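Local coordinates for protein SusD homolog (PDB 3EHN) that probably captures glycans at the outer membrane surface for uptake and binds a sugar containing N-acetylglucosamine and galactose, at residues W200-N205 and I239-S244; L207-V212 and K229-K234; R87-Y92 and A492-N497. All coordinates share one frame; numbering follows the deposited sequence.

How the contacts relate
Contacts 1 and 2 share helix 197-215 and touch each other where Asn-205 CB meets Ala-230 O at 3.5 Å; contact 3 lies far off, its centre about 35 Å from that of contact 1, on the opposite side of the chain's centre. The chemistry differs with the place in the fold. Contact 2 is a buried, essentially apolar meeting of two successive helices. Contact 1, also mostly buried, pairs a greasy interior with a charged end that points toward an exposed aspartate without forming a salt bridge. Contact 3 is only partly buried and joins residues about 400 positions apart, bringing a helix beside the sugar site against a turn late in the chain, with small methyls and an amide doing the work.

Contact 1: W200-N205 and I239-S244; sequences WVKLAN and IEDISS
Ile-239 holds CG1 anti to its own carbonyl carbon (chi1 -64°) with CD1 trans beyond it, and this longer branch is thereby carried up to helix 197-215, although its CB does not head there; Lys-202 likewise sets CG anti to its carbonyl carbon (chi1 -71°) and runs extended to NZ, out over the loop 239-244. In the helical SusD-like fold, which belongs to the TPR clan, the pair illustrates how a loop following one helix is folded back on the helix before it. The apolar half lies deeper. Ile-239 CG1 rests 4.1 Å from Lys-202 CB, at the root of the lysine, while its CD1 stands 4.1 Å from Leu-203 CD1, the two branched side chains running alongside each other in the same direction. Phe-342 of strand 339-342 and Tyr-193 pack against both of them, and Ser-206 OG bonds to the backbone N of Ile-239. Replacing Ile-239 by an alanine removes CG1 and CD1, and is likely to leave Leu-203 CD1 and the base of Lys-202 without their apolar neighbour. The polar half is looser. Lys-202 NZ comes to 4.1 Å from Asp-241 OD2, too far for a salt bridge, but the opposite charges probably still attract. Within the loop, Ser-244 N donates a hydrogen bond to Asp-241 O at 2.8 Å, closing the backbone turn, and the carboxylate itself is touched by a weak bond from Ser-244 OG to Asp-241 OD2 at 3.3 Å.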
loop_
_atom_site.group_PDB
_atom_site.type_symbol
_atom_site.label_atom_id
_atom_site.label_comp_id
_atom_site.label_asym_id
_atom_site.label_seq_id
_atom_site.Cartn_x
_atom_site.Cartn_y
_atom_site.Cartn_z
ATOM N N TRP A 200 -1.005 -10.659 -17.273
ATOM C CA TRP A 200 -0.277 -9.414 -17.118
ATOM C C TRP A 200 -1.109 -8.259 -17.673
ATOM O O TRP A 200 -1.048 -7.134 -17.169
ATOM C CB TRP A 200 1.072 -9.487 -17.823
ATOM C CG TRP A 200 2.118 -10.193 -17.025
ATOM C CD1 TRP A 200 2.574 -11.464 -17.213
ATOM C CD2 TRP A 200 2.838 -9.670 -15.901
ATOM N NE1 TRP A 200 3.536 -11.769 -16.274
ATOM C CE2 TRP A 200 3.716 -10.683 -15.457
ATOM C CE3 TRP A 200 2.825 -8.445 -15.225
ATOM C CZ2 TRP A 200 4.574 -10.505 -14.362
ATOM C CZ3 TRP A 200 3.674 -8.270 -14.142
ATOM C CH2 TRP A 200 4.537 -9.294 -13.721
ATOM N N VAL A 201 -1.886 -8.541 -18.712
ATOM C CA VAL A 201 -2.743 -7.523 -19.305
ATOM C C VAL A 201 -3.773 -7.116 -18.259
ATOM O O VAL A 201 -4.120 -5.944 -18.131
ATOM C CB VAL A 201 -3.478 -8.054 -20.570
ATOM C CG1 VAL A 201 -4.566 -7.091 -20.984
ATOM C CG2 VAL A 201 -2.506 -8.208 -21.708
ATOM N N LYS A 202 -4.254 -8.098 -17.509
ATOM C CA LYS A 202 -5.240 -7.839 -16.472
ATOM C C LYS A 202 -4.650 -7.008 -15.348
ATOM O O LYS A 202 -5.300 -6.092 -14.838
ATOM C CB LYS A 202 -5.798 -9.150 -15.911
ATOM C CG LYS A 202 -6.706 -9.889 -16.884
ATOM C CD LYS A 202 -7.437 -11.012 -16.206
ATOM C CE LYS A 202 -8.573 -11.510 -17.060
ATOM N NZ LYS A 202 -9.473 -12.366 -16.239
ATOM N N LEU A 203 -3.415 -7.321 -14.964
ATOM C CA LEU A 203 -2.760 -6.563 -13.898
ATOM C C LEU A 203 -2.634 -5.102 -14.317
ATOM O O LEU A 203 -2.898 -4.194 -13.530
ATOM C CB LEU A 203 -1.373 -7.137 -13.601
ATOM C CG LEU A 203 -0.581 -6.413 -12.517
ATOM C CD1 LEU A 203 -1.463 -6.207 -11.308
ATOM C CD2 LEU A 203 0.654 -7.214 -12.158
ATOM N N ALA A 204 -2.243 -4.895 -15.568
ATOM C CA ALA A 204 -2.076 -3.557 -16.114
ATOM C C ALA A 204 -3.384 -2.782 -16.109
ATOM O O ALA A 204 -3.425 -1.650 -15.646
ATOM C CB ALA A 204 -1.516 -3.630 -17.538
ATOM N N ASN A 205 -4.448 -3.378 -16.639
ATOM C CA ASN A 205 -5.730 -2.689 -16.661
ATOM C C ASN A 205 -6.192 -2.425 -15.235
ATOM O O ASN A 205 -6.787 -1.374 -14.954
ATOM C CB ASN A 205 -6.799 -3.515 -17.395
ATOM C CG ASN A 205 -6.614 -3.516 -18.900
ATOM O OD1 ASN A 205 -6.386 -2.470 -19.520
ATOM N ND2 ASN A 205 -6.729 -4.693 -19.503
ATOM N N ILE A 239 -8.614 -7.800 -13.026
ATOM C CA ILE A 239 -8.542 -8.932 -12.111
ATOM C C ILE A 239 -9.863 -9.084 -11.375
ATOM O O ILE A 239 -10.247 -8.223 -10.591
ATOM C CB ILE A 239 -7.405 -8.739 -11.081
ATOM C CG1 ILE A 239 -6.052 -8.709 -11.801
ATOM C CG2 ILE A 239 -7.429 -9.856 -10.064
ATOM C CD1 ILE A 239 -4.853 -8.423 -10.903
ATOM N N GLU A 240 -10.564 -10.182 -11.621
ATOM C CA GLU A 240 -11.842 -10.385 -10.958
ATOM C C GLU A 240 -11.988 -11.697 -10.198
ATOM O O GLU A 240 -13.004 -11.937 -9.562
ATOM C CB GLU A 240 -12.962 -10.226 -11.980
ATOM C CG GLU A 240 -13.022 -8.813 -12.533
ATOM C CD GLU A 240 -14.071 -8.623 -13.618
ATOM O OE1 GLU A 240 -13.953 -9.270 -14.685
ATOM O OE2 GLU A 240 -15.005 -7.817 -13.397
ATOM N N ASP A 241 -10.966 -12.536 -10.251
ATOM C CA ASP A 241 -10.997 -13.817 -9.559
ATOM C C ASP A 241 -9.744 -13.926 -8.724
ATOM O O ASP A 241 -8.705 -13.377 -9.082
ATOM C CB ASP A 241 -11.001 -14.961 -10.561
ATOM C CG ASP A 241 -11.619 -14.564 -11.872
ATOM O OD1 ASP A 241 -12.869 -14.610 -11.988
ATOM O OD2 ASP A 241 -10.838 -14.184 -12.776
ATOM N N ILE A 242 -9.833 -14.652 -7.620
ATOM C CA ILE A 242 -8.680 -14.815 -6.768
ATOM C C ILE A 242 -7.548 -15.471 -7.538
ATOM O O ILE A 242 -6.380 -15.269 -7.219
ATOM C CB ILE A 242 -9.019 -15.664 -5.543
ATOM C CG1 ILE A 242 -10.119 -14.965 -4.747
ATOM C CG2 ILE A 242 -7.776 -15.877 -4.703
ATOM C CD1 ILE A 242 -10.335 -15.521 -3.372
ATOM N N SER A 243 -7.892 -16.239 -8.566
ATOM C CA SER A 243 -6.875 -16.927 -9.349
ATOM C C SER A 243 -6.121 -15.981 -10.263
ATOM O O SER A 243 -5.143 -16.372 -10.893
ATOM C CB SER A 243 -7.500 -18.057 -10.167
ATOM O OG SER A 243 -8.417 -17.546 -11.112
ATOM N N SER A 244 -6.569 -14.735 -10.340
ATOM C CA SER A 244 -5.887 -13.759 -11.178
ATOM C C SER A 244 -5.106 -12.742 -10.339
ATOM O O SER A 244 -4.417 -11.884 -10.883
ATOM C CB SER A 244 -6.890 -13.029 -12.071
ATOM O OG SER A 244 -7.522 -13.924 -12.968
#

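Contact 2: L207-V212 and K229-K234; sequences LMLRIV and KALDPK. Unlike the reference sequence in segment 207-212: Val-212 (reference Ala).
Ala-230 puts its methyl against Met-208 and Leu-209 where two successive helices, 197-215 and 220-231, fold back on each other as a helical hairpin of the SusD-like fold. The interface is almost wholly van der Waals packing. Ala-230 CB lies 4.0 Å from Met-208 CB and 4.4 Å from Leu-209 CB, so that one small residue fills the place between two neighbours on the facing helix and lets the backbones come close, with 5.8 Å between Leu-209 CA and Ala-230 CA. In Met-208, CG anti to the backbone N (chi1 -158°) and an extended chi2 carry SD to within 4.0 Å of Ala-230 N, with Lys-229 CB at the rim; the bend at chi3 turns only CE. At the other flank Leu-209 CD1 meets Leu-231 CD1 at 4.2 Å, the two leucines crossing at a slant. Tyr-226 and Ile-227 extend the same seam up the hairpin. Among polar groups, Arg-210 pairs with Glu-346 and Glu-451, while the bond of note in 229-234 is at the helix end: Asp-232 forms an Asx turn, its OD1 taking the N-H of Lys-234 at 3.1 Å from above the carboxylate plane, 39° out of it.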
loop_
_atom_site.group_PDB
_atom_site.type_symbol
_atom_site.label_atom_id
_atom_site.label_comp_id
_atom_site.label_asym_id
_atom_site.label_seq_id
_atom_site.Cartn_x
_atom_site.Cartn_y
_atom_site.Cartn_z
ATOM N N LEU A 207 -4.362 -1.873 -12.713
ATOM C CA LEU A 207 -3.586 -0.798 -12.120
ATOM C C LEU A 207 -4.100 0.530 -12.681
ATOM O O LEU A 207 -3.996 1.584 -12.046
ATOM C CB LEU A 207 -2.108 -0.964 -12.457
ATOM C CG LEU A 207 -1.243 -0.095 -11.551
ATOM C CD1 LEU A 207 -1.095 -0.833 -10.251
ATOM C CD2 LEU A 207 0.125 0.192 -12.167
ATOM N N MET A 208 -4.656 0.455 -13.887
ATOM C CA MET A 208 -5.211 1.607 -14.578
ATOM C C MET A 208 -6.453 2.002 -13.791
ATOM O O MET A 208 -6.623 3.156 -13.422
ATOM C CB MET A 208 -5.581 1.211 -16.008
ATOM C CG MET A 208 -5.679 2.367 -16.990
ATOM S SD MET A 208 -5.960 1.824 -18.721
ATOM C CE MET A 208 -4.451 0.867 -19.057
ATOM N N LEU A 209 -7.304 1.022 -13.514
ATOM C CA LEU A 209 -8.525 1.264 -12.755
ATOM C C LEU A 209 -8.191 1.893 -11.417
ATOM O O LEU A 209 -8.963 2.702 -10.888
ATOM C CB LEU A 209 -9.271 -0.039 -12.504
ATOM C CG LEU A 209 -10.559 0.105 -11.698
ATOM C CD1 LEU A 209 -11.617 0.853 -12.512
ATOM C CD2 LEU A 209 -11.056 -1.273 -11.323
ATOM N N ARG A 210 -7.043 1.506 -10.861
ATOM C CA ARG A 210 -6.598 2.042 -9.584
ATOM C C ARG A 210 -6.232 3.508 -9.751
ATOM O O ARG A 210 -6.753 4.383 -9.057
ATOM C CB ARG A 210 -5.382 1.273 -9.082
ATOM C CG ARG A 210 -4.890 1.757 -7.734
ATOM C CD ARG A 210 -4.557 0.586 -6.839
ATOM N NE ARG A 210 -3.138 0.282 -6.845
ATOM C CZ ARG A 210 -2.620 -0.845 -6.381
ATOM N NH1 ARG A 210 -3.419 -1.777 -5.884
ATOM N NH2 ARG A 210 -1.303 -1.025 -6.394
ATOM N N ILE A 211 -5.331 3.763 -10.691
ATOM C CA ILE A 211 -4.870 5.109 -10.970
ATOM C C ILE A 211 -6.025 6.048 -11.319
ATOM O O ILE A 211 -6.042 7.201 -10.874
ATOM C CB ILE A 211 -3.846 5.083 -12.118
ATOM C CG1 ILE A 211 -2.714 4.120 -11.762
ATOM C CG2 ILE A 211 -3.280 6.458 -12.357
ATOM C CD1 ILE A 211 -1.700 3.946 -12.861
ATOM N N VAL A 212 -6.999 5.561 -12.089
ATOM C CA VAL A 212 -8.129 6.405 -12.475
ATOM C C VAL A 212 -8.999 6.796 -11.295
ATOM O O VAL A 212 -9.486 7.922 -11.230
ATOM C CB VAL A 212 -9.035 5.740 -13.538
ATOM C CG1 VAL A 212 -8.255 5.497 -14.776
ATOM C CG2 VAL A 212 -9.627 4.446 -13.014
ATOM N N LYS A 229 -11.115 2.372 -20.918
ATOM C CA LYS A 229 -10.130 1.471 -21.517
ATOM C C LYS A 229 -9.779 0.316 -20.583
ATOM O O LYS A 229 -9.586 -0.822 -21.020
ATOM C CB LYS A 229 -8.851 2.227 -21.852
ATOM C CG LYS A 229 -9.063 3.395 -22.783
ATOM C CD LYS A 229 -7.778 4.144 -23.016
ATOM C CE LYS A 229 -8.045 5.353 -23.864
ATOM N NZ LYS A 229 -6.783 6.083 -24.144
ATOM N N ALA A 230 -9.684 0.622 -19.296
ATOM C CA ALA A 230 -9.374 -0.377 -18.300
ATOM C C ALA A 230 -10.423 -1.470 -18.289
ATOM O O ALA A 230 -10.095 -2.643 -18.245
ATOM C CB ALA A 230 -9.302 0.267 -16.940
ATOM N N LEU A 231 -11.692 -1.088 -18.353
ATOM C CA LEU A 231 -12.766 -2.072 -18.283
ATOM C C LEU A 231 -13.359 -2.598 -19.583
ATOM O O LEU A 231 -14.088 -3.585 -19.568
ATOM C CB LEU A 231 -13.879 -1.528 -17.398
ATOM C CG LEU A 231 -13.386 -1.025 -16.042
ATOM C CD1 LEU A 231 -14.528 -0.343 -15.290
ATOM C CD2 LEU A 231 -12.817 -2.184 -15.239
ATOM N N ASP A 232 -13.062 -1.963 -20.706
ATOM C CA ASP A 232 -13.603 -2.444 -21.967
ATOM C C ASP A 232 -13.154 -3.900 -22.149
ATOM O O ASP A 232 -11.956 -4.190 -22.188
ATOM C CB ASP A 232 -13.088 -1.593 -23.124
ATOM C CG ASP A 232 -13.834 -1.864 -24.420
ATOM O OD1 ASP A 232 -14.293 -3.018 -24.623
ATOM O OD2 ASP A 232 -13.949 -0.926 -25.238
ATOM N N PRO A 233 -14.113 -4.837 -22.271
ATOM C CA PRO A 233 -13.804 -6.259 -22.441
ATOM C C PRO A 233 -12.830 -6.569 -23.558
ATOM O O PRO A 233 -12.032 -7.494 -23.443
ATOM C CB PRO A 233 -15.170 -6.879 -22.691
ATOM C CG PRO A 233 -16.059 -6.019 -21.889
ATOM C CD PRO A 233 -15.567 -4.635 -22.238
ATOM N N LYS A 234 -12.886 -5.803 -24.638
ATOM C CA LYS A 234 -11.991 -6.052 -25.756
ATOM C C LYS A 234 -10.525 -5.843 -25.370
ATOM O O LYS A 234 -9.624 -6.309 -26.066
ATOM C CB LYS A 234 -12.351 -5.146 -26.943
ATOM C CG LYS A 234 -12.109 -3.661 -26.698
ATOM C CD LYS A 234 -12.496 -2.817 -27.907
ATOM C CE LYS A 234 -12.172 -1.328 -27.694
ATOM N NZ LYS A 234 -10.714 -1.062 -27.473
#

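Contact 3: R87-Y92 and A492-N497; sequences RMNYAY and APTAYN. With NDG (2-acetamido-2-deoxy-alpha-D-glucopyranose), chain C.
Met-88 and Asn-89 receive the methyl of Ala-492, which is the tightly packed part of this contact and a small example of how a late part of the chain can be fitted to a helix hundreds of residues away. Met-88 offers the base of its side chain: CB lies 4.0 Å from Ala-492 CB. Its CG is anti to the carbonyl carbon (chi1 -71°), the end of the side chain leads away from the turn, and Met-88 also packs on Phe-83 and Phe-489. Asn-89 presents a flat face instead. Ala-492 CB sits over its amide plane, 3.7 Å from Asn-89 CG, so the methyl is gripped between a helix side chain's stem and a planar group. Toward solvent the fit slackens. Asn-89 ND2 and Thr-494 OG1 are 3.6 Å apart and their side chains cross at about a right angle, a meeting that is no hydrogen bond; the threonine hydroxyl is instead bonded to Asp-85, about one turn earlier, at the start of helix 85-110. Asn-89 OD1 comes only to 4.4 Å from Ala-495 CB. The turn itself is firm, since Ala-495 N donates to Ala-492 O at 2.9 Å, and that carbonyl oxygen also lies in plane at the edge of the Tyr-496 ring. On the far flank of helix 85-110, Tyr-90 CD2 lies 3.6 Å above the guanidinium plane of Arg-87, toward its rim, and the acetamido group of the bound N-acetylglucosamine approaches from the other side, with O7 over that face. Glu-78 pairs with this arginine, while Glu-269 and Trp-73 hydrogen-bond the sugar. A type I beta turn thus backs the helix whose opposite side borders the glycan site of this SusD-like protein.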
loop_
_atom_site.group_PDB
_atom_site.type_symbol
_atom_site.label_atom_id
_atom_site.label_comp_id
_atom_site.label_asym_id
_atom_site.label_seq_id
_atom_site.Cartn_x
_atom_site.Cartn_y
_atom_site.Cartn_z
ATOM N N ARG A 87 17.676 8.028 6.216
ATOM C CA ARG A 87 16.473 7.233 6.082
ATOM C C ARG A 87 15.655 7.586 4.843
ATOM O O ARG A 87 14.972 6.735 4.273
ATOM C CB ARG A 87 15.628 7.379 7.339
ATOM C CG ARG A 87 16.323 6.824 8.559
ATOM C CD ARG A 87 16.641 5.354 8.376
ATOM N NE ARG A 87 15.435 4.526 8.425
ATOM C CZ ARG A 87 15.443 3.195 8.385
ATOM N NH1 ARG A 87 16.595 2.551 8.288
ATOM N NH2 ARG A 87 14.312 2.509 8.462
ATOM N N MET A 88 15.715 8.839 4.417
ATOM C CA MET A 88 14.970 9.229 3.236
ATOM C C MET A 88 15.683 8.782 1.961
ATOM O O MET A 88 15.035 8.513 0.957
ATOM C CB MET A 88 14.734 10.734 3.235
ATOM C CG MET A 88 13.735 11.170 4.277
ATOM S SD MET A 88 12.155 10.346 4.028
ATOM C CE MET A 88 12.251 9.056 5.247
ATOM N N ASN A 89 17.011 8.702 1.997
ATOM C CA ASN A 89 17.771 8.240 0.833
ATOM C C ASN A 89 17.507 6.759 0.646
ATOM O O ASN A 89 17.516 6.245 -0.465
ATOM C CB ASN A 89 19.273 8.425 1.037
ATOM C CG ASN A 89 19.797 9.659 0.365
ATOM O OD1 ASN A 89 19.489 9.913 -0.795
ATOM N ND2 ASN A 89 20.601 10.435 1.083
ATOM N N TYR A 90 17.284 6.079 1.761
ATOM C CA TYR A 90 17.026 4.654 1.773
ATOM C C TYR A 90 15.624 4.406 1.212
ATOM O O TYR A 90 15.427 3.495 0.399
ATOM C CB TYR A 90 17.197 4.167 3.217
ATOM C CG TYR A 90 17.031 2.689 3.495
ATOM C CD1 TYR A 90 17.604 1.715 2.676
ATOM C CD2 TYR A 90 16.342 2.266 4.637
ATOM C CE1 TYR A 90 17.491 0.362 2.995
ATOM C CE2 TYR A 90 16.226 0.929 4.962
ATOM C CZ TYR A 90 16.798 -0.016 4.145
ATOM O OH TYR A 90 16.670 -1.334 4.508
ATOM N N ALA A 91 14.658 5.229 1.618
ATOM C CA ALA A 91 13.291 5.089 1.125
ATOM C C ALA A 91 13.246 5.351 -0.378
ATOM O O ALA A 91 12.493 4.716 -1.108
ATOM C CB ALA A 91 12.356 6.064 1.846
ATOM N N TYR A 92 14.055 6.298 -0.836
ATOM C CA TYR A 92 14.097 6.633 -2.247
ATOM C C TYR A 92 14.613 5.447 -3.040
ATOM O O TYR A 92 14.180 5.201 -4.172
ATOM C CB TYR A 92 15.013 7.825 -2.488
ATOM C CG TYR A 92 15.016 8.271 -3.925
ATOM C CD1 TYR A 92 13.913 8.920 -4.470
ATOM C CD2 TYR A 92 16.112 8.031 -4.750
ATOM C CE1 TYR A 92 13.903 9.318 -5.796
ATOM C CE2 TYR A 92 16.109 8.427 -6.081
ATOM C CZ TYR A 92 15.003 9.072 -6.594
ATOM O OH TYR A 92 14.999 9.498 -7.904
ATOM N N ALA A 492 15.724 13.397 0.768
ATOM C CA ALA A 492 16.889 13.709 1.588
ATOM C C ALA A 492 17.517 14.963 0.997
ATOM O O ALA A 492 17.779 15.021 -0.207
ATOM C CB ALA A 492 17.883 12.564 1.551
ATOM N N PRO A 493 17.749 15.994 1.826
ATOM C CA PRO A 493 18.349 17.243 1.343
ATOM C C PRO A 493 19.637 17.071 0.533
ATOM O O PRO A 493 19.809 17.674 -0.533
ATOM C CB PRO A 493 18.564 18.025 2.629
ATOM C CG PRO A 493 17.372 17.612 3.444
ATOM C CD PRO A 493 17.350 16.120 3.240
ATOM N N THR A 494 20.535 16.234 1.033
ATOM C CA THR A 494 21.802 16.009 0.357
ATOM C C THR A 494 21.610 15.532 -1.071
ATOM O O THR A 494 22.512 15.658 -1.898
ATOM C CB THR A 494 22.669 14.988 1.115
ATOM O OG1 THR A 494 22.034 13.704 1.084
ATOM C CG2 THR A 494 22.855 15.439 2.558
ATOM N N ALA A 495 20.436 14.998 -1.371
ATOM C CA ALA A 495 20.168 14.507 -2.718
ATOM C C ALA A 495 20.215 15.639 -3.746
ATOM O O ALA A 495 20.522 15.412 -4.926
ATOM C CB ALA A 495 18.812 13.813 -2.762
ATOM N N TYR A 496 19.928 16.855 -3.289
ATOM C CA TYR A 496 19.917 18.028 -4.158
ATOM C C TYR A 496 21.305 18.368 -4.686
ATOM O O TYR A 496 21.457 18.885 -5.797
ATOM C CB TYR A 496 19.347 19.232 -3.405
ATOM C CG TYR A 496 17.842 19.212 -3.218
ATOM C CD1 TYR A 496 17.210 18.201 -2.480
ATOM C CD2 TYR A 496 17.050 20.217 -3.762
ATOM C CE1 TYR A 496 15.830 18.202 -2.294
ATOM C CE2 TYR A 496 15.678 20.224 -3.583
ATOM C CZ TYR A 496 15.075 19.221 -2.850
ATOM O OH TYR A 496 13.717 19.268 -2.676
ATOM N N ASN A 497 22.312 18.075 -3.873
ATOM C CA ASN A 497 23.701 18.331 -4.217
ATOM C C ASN A 497 24.155 17.565 -5.464
ATOM O O ASN A 497 24.957 18.075 -6.245
ATOM C CB ASN A 497 24.584 17.964 -3.029
ATOM C CG ASN A 497 24.340 18.855 -1.828
ATOM O OD1 ASN A 497 24.699 18.510 -0.696
ATOM N ND2 ASN A 497 23.738 20.017 -2.066
HETATM C C1 NDG C . 16.035 -2.621 14.059
HETATM C C2 NDG C . 16.807 -1.893 12.951
HETATM C C3 NDG C . 17.306 -3.034 12.015
HETATM C C4 NDG C . 18.259 -3.929 12.783
HETATM C C5 NDG C . 17.538 -4.523 14.063
HETATM C C6 NDG C . 18.436 -5.547 14.823
HETATM C C7 NDG C . 16.016 0.109 11.659
HETATM C C8 NDG C . 16.515 0.226 10.213
HETATM O O5 NDG C . 16.799 -3.570 14.855
HETATM O O3 NDG C . 17.986 -2.634 10.832
HETATM O O4 NDG C . 18.876 -5.095 12.072
HETATM O O6 NDG C . 17.831 -5.764 16.102
HETATM O O7 NDG C . 15.928 1.105 12.360
HETATM N N2 NDG C . 15.963 -1.068 12.275
HETATM O O1 NDG C . 15.355 -1.830 15.011
#